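PDB 2O56: putative mandelate racemase from Salmonella typhimurium, which belongs to the enolase superfamily, binds magnesium and is probably a hydro-lyase, although its substrate is not established. Local coordinates for residues L150-P153 with E154-A157; A177-R180 with H181-N185; F225-T228 with T229-I232. One frame throughout, in Å; residues are numbered along the deposited sequence.

Interaction 1: residues L150-P153 with E154-A157; sequences LTEP and EQYA
Residues Leu150-Pro153 run straight into Glu154-Ala157, where a loop turns into helix 153-165. Glu152 is the N-cap residue. Its carbonyl oxygen accepts from Tyr156 N at 3.2 Å. The same oxygen has a second, weak bond from Gln155 N. One residue further on, Ala157 N bonds to Pro153 O at 3.0 Å. Pro153 fills the first helical position, where no helical partner is asked of its nitrogen.

Tyr156 folds back from the helix over the incoming loop. Its CG is anti to the carbonyl carbon (chi1 -78°), which sends the ring back toward Leu150. The hydroxyl donates to Leu150 O at 2.9 Å and approaches from well above the carbonyl plane. On the way, the ring edge passes Glu152 O, which lies near the ring plane, 3.3 Å from CD2. Leu150 CB rests against Tyr156 CE2 at 3.7 Å, while its CD1 reaches the backbone oxygen of Gln155.

Gln155 extends beyond CG alongside Thr151, and its CB and CG lie close to Glu152 O. Within the loop, Thr151 OG1 donates to Glu152 OE2 at 2.8 Å. It meets that oxygen on its anti side, 17° out of the carboxylate plane. The Glu152 chain bends at chi2 (-59°), which curls the carboxylate back to its neighbour.

Tyr156 also packs on Arg204 and Ile208 of helix 195-212, and Arg204 bonds to Thr151 O. This is a helix N-terminus with proline in the first turn, reinforced by a tyrosine that ties the preceding loop to the first helix of the enolase-type barrel domain.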
loop_
_atom_site.group_PDB
_atom_site.type_symbol
_atom_site.label_atom_id
_atom_site.label_comp_id
_atom_site.label_asym_id
_atom_site.label_seq_id
_atom_site.Cartn_x
_atom_site.Cartn_y
_atom_site.Cartn_z
ATOM N N LEU A 150 12.058 -37.923 24.826
ATOM C CA LEU A 150 11.942 -37.263 26.133
ATOM C C LEU A 150 10.556 -36.669 26.329
ATOM O O LEU A 150 9.977 -36.117 25.387
ATOM C CB LEU A 150 13.019 -36.171 26.297
ATOM C CG LEU A 150 14.481 -36.523 26.013
ATOM C CD1 LEU A 150 15.354 -35.326 26.279
ATOM C CD2 LEU A 150 14.956 -37.694 26.855
ATOM N N THR A 151 10.013 -36.800 27.543
ATOM C CA THR A 151 8.650 -36.323 27.819
ATOM C C THR A 151 8.558 -35.306 28.946
ATOM O O THR A 151 7.721 -34.400 28.896
ATOM C CB THR A 151 7.624 -37.468 28.071
ATOM O OG1 THR A 151 7.989 -38.199 29.247
ATOM C CG2 THR A 151 7.559 -38.404 26.894
ATOM N N GLU A 152 9.407 -35.456 29.961
ATOM C CA GLU A 152 9.270 -34.682 31.196
ATOM C C GLU A 152 10.191 -33.470 31.169
ATOM O O GLU A 152 11.327 -33.568 30.708
ATOM C CB GLU A 152 9.633 -35.549 32.415
ATOM C CG GLU A 152 8.945 -36.906 32.456
ATOM C CD GLU A 152 7.431 -36.789 32.474
ATOM O OE1 GLU A 152 6.900 -36.083 33.369
ATOM O OE2 GLU A 152 6.781 -37.396 31.588
ATOM N N PRO A 153 9.719 -32.324 31.689
ATOM C CA PRO A 153 10.551 -31.114 31.716
ATOM C C PRO A 153 11.966 -31.375 32.248
ATOM O O PRO A 153 12.943 -30.895 31.672
ATOM C CB PRO A 153 9.787 -30.202 32.674
ATOM C CG PRO A 153 8.349 -30.598 32.444
ATOM C CD PRO A 153 8.383 -32.085 32.267
ATOM N N GLU A 154 12.061 -32.150 33.328
ATOM C CA GLU A 154 13.342 -32.509 33.952
ATOM C C GLU A 154 14.297 -33.199 32.970
ATOM O O GLU A 154 15.497 -32.905 32.960
ATOM C CB GLU A 154 13.073 -33.397 35.181
ATOM C CG GLU A 154 14.115 -34.458 35.489
ATOM C CD GLU A 154 15.186 -33.953 36.425
ATOM O OE1 GLU A 154 15.236 -34.432 37.578
ATOM O OE2 GLU A 154 15.976 -33.073 36.013
ATOM N N GLN A 155 13.751 -34.089 32.135
ATOM C CA GLN A 155 14.523 -34.769 31.088
ATOM C C GLN A 155 15.100 -33.792 30.059
ATOM O O GLN A 155 16.246 -33.946 29.632
ATOM C CB GLN A 155 13.672 -35.815 30.372
ATOM C CG GLN A 155 13.101 -36.912 31.262
ATOM C CD GLN A 155 12.448 -38.015 30.460
ATOM O OE1 GLN A 155 13.040 -39.067 30.223
ATOM N NE2 GLN A 155 11.223 -37.778 30.028
ATOM N N TYR A 156 14.297 -32.799 29.664
ATOM C CA TYR A 156 14.725 -31.772 28.701
ATOM C C TYR A 156 15.849 -30.913 29.286
ATOM O O TYR A 156 16.875 -30.668 28.629
ATOM C CB TYR A 156 13.517 -30.913 28.271
ATOM C CG TYR A 156 12.608 -31.578 27.238
ATOM C CD1 TYR A 156 12.611 -31.169 25.906
ATOM C CD2 TYR A 156 11.736 -32.598 27.602
ATOM C CE1 TYR A 156 11.778 -31.770 24.966
ATOM C CE2 TYR A 156 10.910 -33.206 26.668
ATOM C CZ TYR A 156 10.929 -32.790 25.358
ATOM O OH TYR A 156 10.096 -33.409 24.449
ATOM N N ALA A 157 15.675 -30.486 30.539
ATOM C CA ALA A 157 16.723 -29.775 31.282
ATOM C C ALA A 157 18.034 -30.559 31.310
ATOM O O ALA A 157 19.113 -29.997 31.081
ATOM C CB ALA A 157 16.264 -29.500 32.686
#

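Interaction 2: residues A177-R180 with H181-N185; sequences AMDR and HGNWN
Asp179 and Asn183 meet across a tight turn because their first torsions send them to the same side. Asp179 CG sits between its backbone N and carbonyl carbon (chi1 70°), and Asn183 CG is anti to its carbonyl carbon (chi1 -54°). Asn183 ND2 then donates to Asp179 OD2 at 2.8 Å. The bond is almost straight, uses the syn lone pair and lies in the amide plane. The carboxylate and amide planes are 72° apart.

Asp179 OD1 holds the backbone of the loop. It accepts from Asn183 N at 2.8 Å and from His181 N at 2.9 Å, which arrive from opposite faces of the carboxylate plane. These bonds brace a type I turn from Asp179 to Gly182, whose own Gly182 N to Asp179 O bond is weak. Gly182 has a positive phi, a conformation that glycine adopts readily.

Beyond the turn the two arms run antiparallel. Asp179 N bonds to Asn183 O at 3.0 Å and Asn185 N to Ala177 O at 2.7 Å, on either side of a single bridge between Met178 and Trp184. Ala177 CB lies over the six-membered ring of Trp184, 3.9 Å from its centroid, a CH-pi contact. Met178 crosses Trp184 at about a right angle, and its CE reaches CE3 at 3.6 Å. At the turn, Arg180 CG stands over the centre of the His181 ring.

This small hairpin belongs to the long loop between strand 170-173 and helix 195-212. Arg204 of that helix bonds to Met178 O and Asp179 O. Trp184 meets the Phe139 ring and touches Asp174 just beyond the strand, while Asn185 packs on Lys84 of the second subunit.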
loop_
_atom_site.group_PDB
_atom_site.type_symbol
_atom_site.label_atom_id
_atom_site.label_comp_id
_atom_site.label_asym_id
_atom_site.label_seq_id
_atom_site.Cartn_x
_atom_site.Cartn_y
_atom_site.Cartn_z
ATOM N N ALA A 177 5.863 -31.082 20.195
ATOM C CA ALA A 177 5.389 -32.146 19.296
ATOM C C ALA A 177 5.503 -33.566 19.888
ATOM O O ALA A 177 5.022 -34.538 19.301
ATOM C CB ALA A 177 6.108 -32.062 17.955
ATOM N N MET A 178 6.138 -33.689 21.049
ATOM C CA MET A 178 6.082 -34.935 21.813
ATOM C C MET A 178 4.960 -34.793 22.833
ATOM O O MET A 178 4.960 -33.840 23.616
ATOM C CB MET A 178 7.406 -35.178 22.554
ATOM C CG MET A 178 7.613 -36.623 23.062
ATOM S SD MET A 178 8.178 -37.746 21.764
ATOM C CE MET A 178 9.805 -37.095 21.385
ATOM N N ASP A 179 4.009 -35.720 22.845
ATOM C CA ASP A 179 2.995 -35.696 23.916
ATOM C C ASP A 179 3.569 -36.211 25.241
ATOM O O ASP A 179 4.771 -36.486 25.335
ATOM C CB ASP A 179 1.684 -36.409 23.528
ATOM C CG ASP A 179 1.825 -37.920 23.409
ATOM O OD1 ASP A 179 2.893 -38.473 23.727
ATOM O OD2 ASP A 179 0.851 -38.566 22.975
ATOM N N ARG A 180 2.723 -36.356 26.257
ATOM C CA ARG A 180 3.221 -36.772 27.562
ATOM C C ARG A 180 3.564 -38.255 27.578
ATOM O O ARG A 180 4.227 -38.727 28.493
ATOM C CB ARG A 180 2.235 -36.415 28.680
ATOM C CG ARG A 180 0.847 -37.010 28.506
ATOM C CD ARG A 180 -0.226 -36.111 29.107
ATOM N NE ARG A 180 -0.834 -36.706 30.295
ATOM C CZ ARG A 180 -1.947 -37.439 30.288
ATOM N NH1 ARG A 180 -2.589 -37.677 29.147
ATOM N NH2 ARG A 180 -2.422 -37.934 31.428
ATOM N N HIS A 181 3.144 -38.974 26.541
ATOM C CA HIS A 181 3.325 -40.420 26.461
ATOM C C HIS A 181 4.471 -40.835 25.556
ATOM O O HIS A 181 4.783 -42.012 25.452
ATOM C CB HIS A 181 2.020 -41.079 26.006
ATOM C CG HIS A 181 0.864 -40.787 26.910
ATOM N ND1 HIS A 181 -0.347 -40.320 26.447
ATOM C CD2 HIS A 181 0.742 -40.873 28.258
ATOM C CE1 HIS A 181 -1.168 -40.144 27.467
ATOM N NE2 HIS A 181 -0.530 -40.469 28.579
ATOM N N GLY A 182 5.099 -39.869 24.895
ATOM C CA GLY A 182 6.266 -40.157 24.071
ATOM C C GLY A 182 5.899 -40.444 22.637
ATOM O O GLY A 182 6.682 -41.057 21.907
ATOM N N ASN A 183 4.712 -39.999 22.227
ATOM C CA ASN A 183 4.332 -40.038 20.808
ATOM C C ASN A 183 4.732 -38.736 20.106
ATOM O O ASN A 183 4.507 -37.654 20.645
ATOM C CB ASN A 183 2.821 -40.266 20.661
ATOM C CG ASN A 183 2.328 -41.498 21.417
ATOM O OD1 ASN A 183 2.679 -42.627 21.088
ATOM N ND2 ASN A 183 1.498 -41.281 22.418
ATOM N N TRP A 184 5.295 -38.861 18.901
ATOM C CA TRP A 184 5.845 -37.739 18.141
ATOM C C TRP A 184 4.890 -37.301 17.048
ATOM O O TRP A 184 4.540 -38.107 16.187
ATOM C CB TRP A 184 7.189 -38.130 17.495
ATOM C CG TRP A 184 7.814 -37.014 16.674
ATOM C CD1 TRP A 184 7.915 -36.947 15.309
ATOM C CD2 TRP A 184 8.399 -35.805 17.175
ATOM N NE1 TRP A 184 8.536 -35.779 14.938
ATOM C CE2 TRP A 184 8.841 -35.059 16.062
ATOM C CE3 TRP A 184 8.596 -35.281 18.464
ATOM C CZ2 TRP A 184 9.467 -33.813 16.193
ATOM C CZ3 TRP A 184 9.218 -34.041 18.593
ATOM C CH2 TRP A 184 9.645 -33.324 17.461
ATOM N N ASN A 185 4.496 -36.025 17.082
ATOM C CA ASN A 185 3.712 -35.403 16.021
ATOM C C ASN A 185 2.419 -36.174 15.776
ATOM O O ASN A 185 2.140 -36.629 14.663
ATOM C CB ASN A 185 4.535 -35.265 14.723
ATOM C CG ASN A 185 3.888 -34.327 13.707
ATOM O OD1 ASN A 185 3.145 -33.409 14.065
ATOM N ND2 ASN A 185 4.174 -34.560 12.430
#

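Interaction 3: residues F225-T228 with T229-I232; sequences FTDT and TSAI
Asp227 and Ser230 bond to each other in both directions. Ser230 N donates to Asp227 OD1 at 3.3 Å with an N-H...O angle of 175°, and Asp227 N donates to Ser230 OG at 3.0 Å. This is a capping box, with Asp227 as N-cap. Both CG of Asp227 (chi1 73°) and OG of Ser230 (chi1 49°) lie between the backbone N and carbonyl carbon, a position that turns each polar end back to the other's backbone. Both have further partners: Gly191 N donates to Asp227 OD1, and Ser230 OG bonds to Leu189 O.

A water links Asp227 OD2 to Thr229 OG1, donating to the carboxylate and accepting from the hydroxyl. The helix proper starts with Ala231 N to Asp227 O at 2.8 Å, followed by Ile232 N to Thr228 O at 3.1 Å.

Packing contacts lie next to the capping bonds. Thr226 CB lies 3.3 Å from Ser230 OG, while Thr226 OG1 turns to Pro249 O. Thr228 and Ile232 lie side by side, with CG2 of Thr228 3.8 Å from CD1 of Ile232.

The cap begins helix 228-238, after strand 217-221. Thr228 and Ile232 pack on helix 255-264, and Thr228 OG1 also bonds to Asp317 of the third subunit.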
loop_
_atom_site.group_PDB
_atom_site.type_symbol
_atom_site.label_atom_id
_atom_site.label_comp_id
_atom_site.label_asym_id
_atom_site.label_seq_id
_atom_site.Cartn_x
_atom_site.Cartn_y
_atom_site.Cartn_z
ATOM N N PHE A 225 4.529 -27.689 12.387
ATOM C CA PHE A 225 3.444 -28.574 12.818
ATOM C C PHE A 225 2.297 -27.679 13.317
ATOM O O PHE A 225 1.121 -28.058 13.315
ATOM C CB PHE A 225 3.909 -29.526 13.958
ATOM C CG PHE A 225 4.992 -30.542 13.552
ATOM C CD1 PHE A 225 5.122 -30.975 12.231
ATOM C CD2 PHE A 225 5.847 -31.078 14.512
ATOM C CE1 PHE A 225 6.094 -31.906 11.872
ATOM C CE2 PHE A 225 6.825 -32.014 14.170
ATOM C CZ PHE A 225 6.942 -32.441 12.843
ATOM N N THR A 226 2.660 -26.488 13.765
ATOM C CA THR A 226 1.701 -25.463 14.139
ATOM C C THR A 226 1.211 -24.709 12.887
ATOM O O THR A 226 1.834 -24.780 11.811
ATOM C CB THR A 226 2.339 -24.446 15.103
ATOM O OG1 THR A 226 3.684 -24.172 14.683
ATOM C CG2 THR A 226 2.368 -24.991 16.545
ATOM N N ASP A 227 0.093 -23.998 13.026
ATOM C CA ASP A 227 -0.289 -23.015 12.018
ATOM C C ASP A 227 -0.129 -21.610 12.599
ATOM O O ASP A 227 0.411 -21.451 13.698
ATOM C CB ASP A 227 -1.692 -23.311 11.438
ATOM C CG ASP A 227 -2.838 -23.000 12.418
ATOM O OD1 ASP A 227 -2.581 -22.725 13.609
ATOM O OD2 ASP A 227 -4.020 -23.049 11.993
ATOM N N THR A 228 -0.603 -20.597 11.881
ATOM C CA THR A 228 -0.467 -19.204 12.327
ATOM C C THR A 228 -1.014 -18.971 13.740
ATOM O O THR A 228 -0.332 -18.408 14.584
ATOM C CB THR A 228 -1.146 -18.235 11.340
ATOM O OG1 THR A 228 -0.589 -18.445 10.046
ATOM C CG2 THR A 228 -0.916 -16.772 11.744
ATOM N N THR A 229 -2.223 -19.443 14.000
ATOM C CA THR A 229 -2.852 -19.218 15.307
ATOM C C THR A 229 -2.101 -19.846 16.487
ATOM O O THR A 229 -1.797 -19.170 17.462
ATOM C CB THR A 229 -4.343 -19.604 15.265
ATOM O OG1 THR A 229 -4.947 -18.907 14.170
ATOM C CG2 THR A 229 -5.066 -19.196 16.562
ATOM N N SER A 230 -1.792 -21.132 16.388
ATOM C CA SER A 230 -1.051 -21.828 17.435
ATOM C C SER A 230 0.412 -21.409 17.553
ATOM O O SER A 230 0.966 -21.426 18.647
ATOM C CB SER A 230 -1.134 -23.342 17.236
ATOM O OG SER A 230 -0.817 -23.704 15.899
ATOM N N ALA A 231 1.055 -21.057 16.439
ATOM C CA ALA A 231 2.430 -20.537 16.497
ATOM C C ALA A 231 2.462 -19.241 17.304
ATOM O O ALA A 231 3.378 -19.013 18.110
ATOM C CB ALA A 231 2.991 -20.286 15.068
ATOM N N ILE A 232 1.464 -18.391 17.087
ATOM C CA ILE A 232 1.325 -17.161 17.877
ATOM C C ILE A 232 1.033 -17.435 19.353
ATOM O O ILE A 232 1.617 -16.806 20.222
ATOM C CB ILE A 232 0.295 -16.184 17.275
ATOM C CG1 ILE A 232 0.845 -15.589 15.962
ATOM C CG2 ILE A 232 -0.056 -15.057 18.275
ATOM C CD1 ILE A 232 -0.239 -14.979 15.070
HETATM O O HOH W 1 -5.569 -21.154 12.401
#

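In the fold
The three contacts follow one another along the barrel domain. Interactions 1 and 2 have centres 12 Å apart and touch: Leu150 O lies 3.4 Å from Met178 CG, and Thr151 packs on the turn at Asp179-Gly182. Interactions 2 and 3 touch through Phe225, whose CD2 is 3.6 Å from Ala177 CB and whose CE2 is 3.8 Å from Trp184 CZ2. Interactions 1 and 3 do not meet; their nearest atoms are about 11 Å apart. The hairpin therefore joins the two helix starts. The metal is held by Glu221, Glu247 and Glu273. The Trp184 side chain lies about 9 Å from the magnesium ion and that of Thr226 about 11 Å.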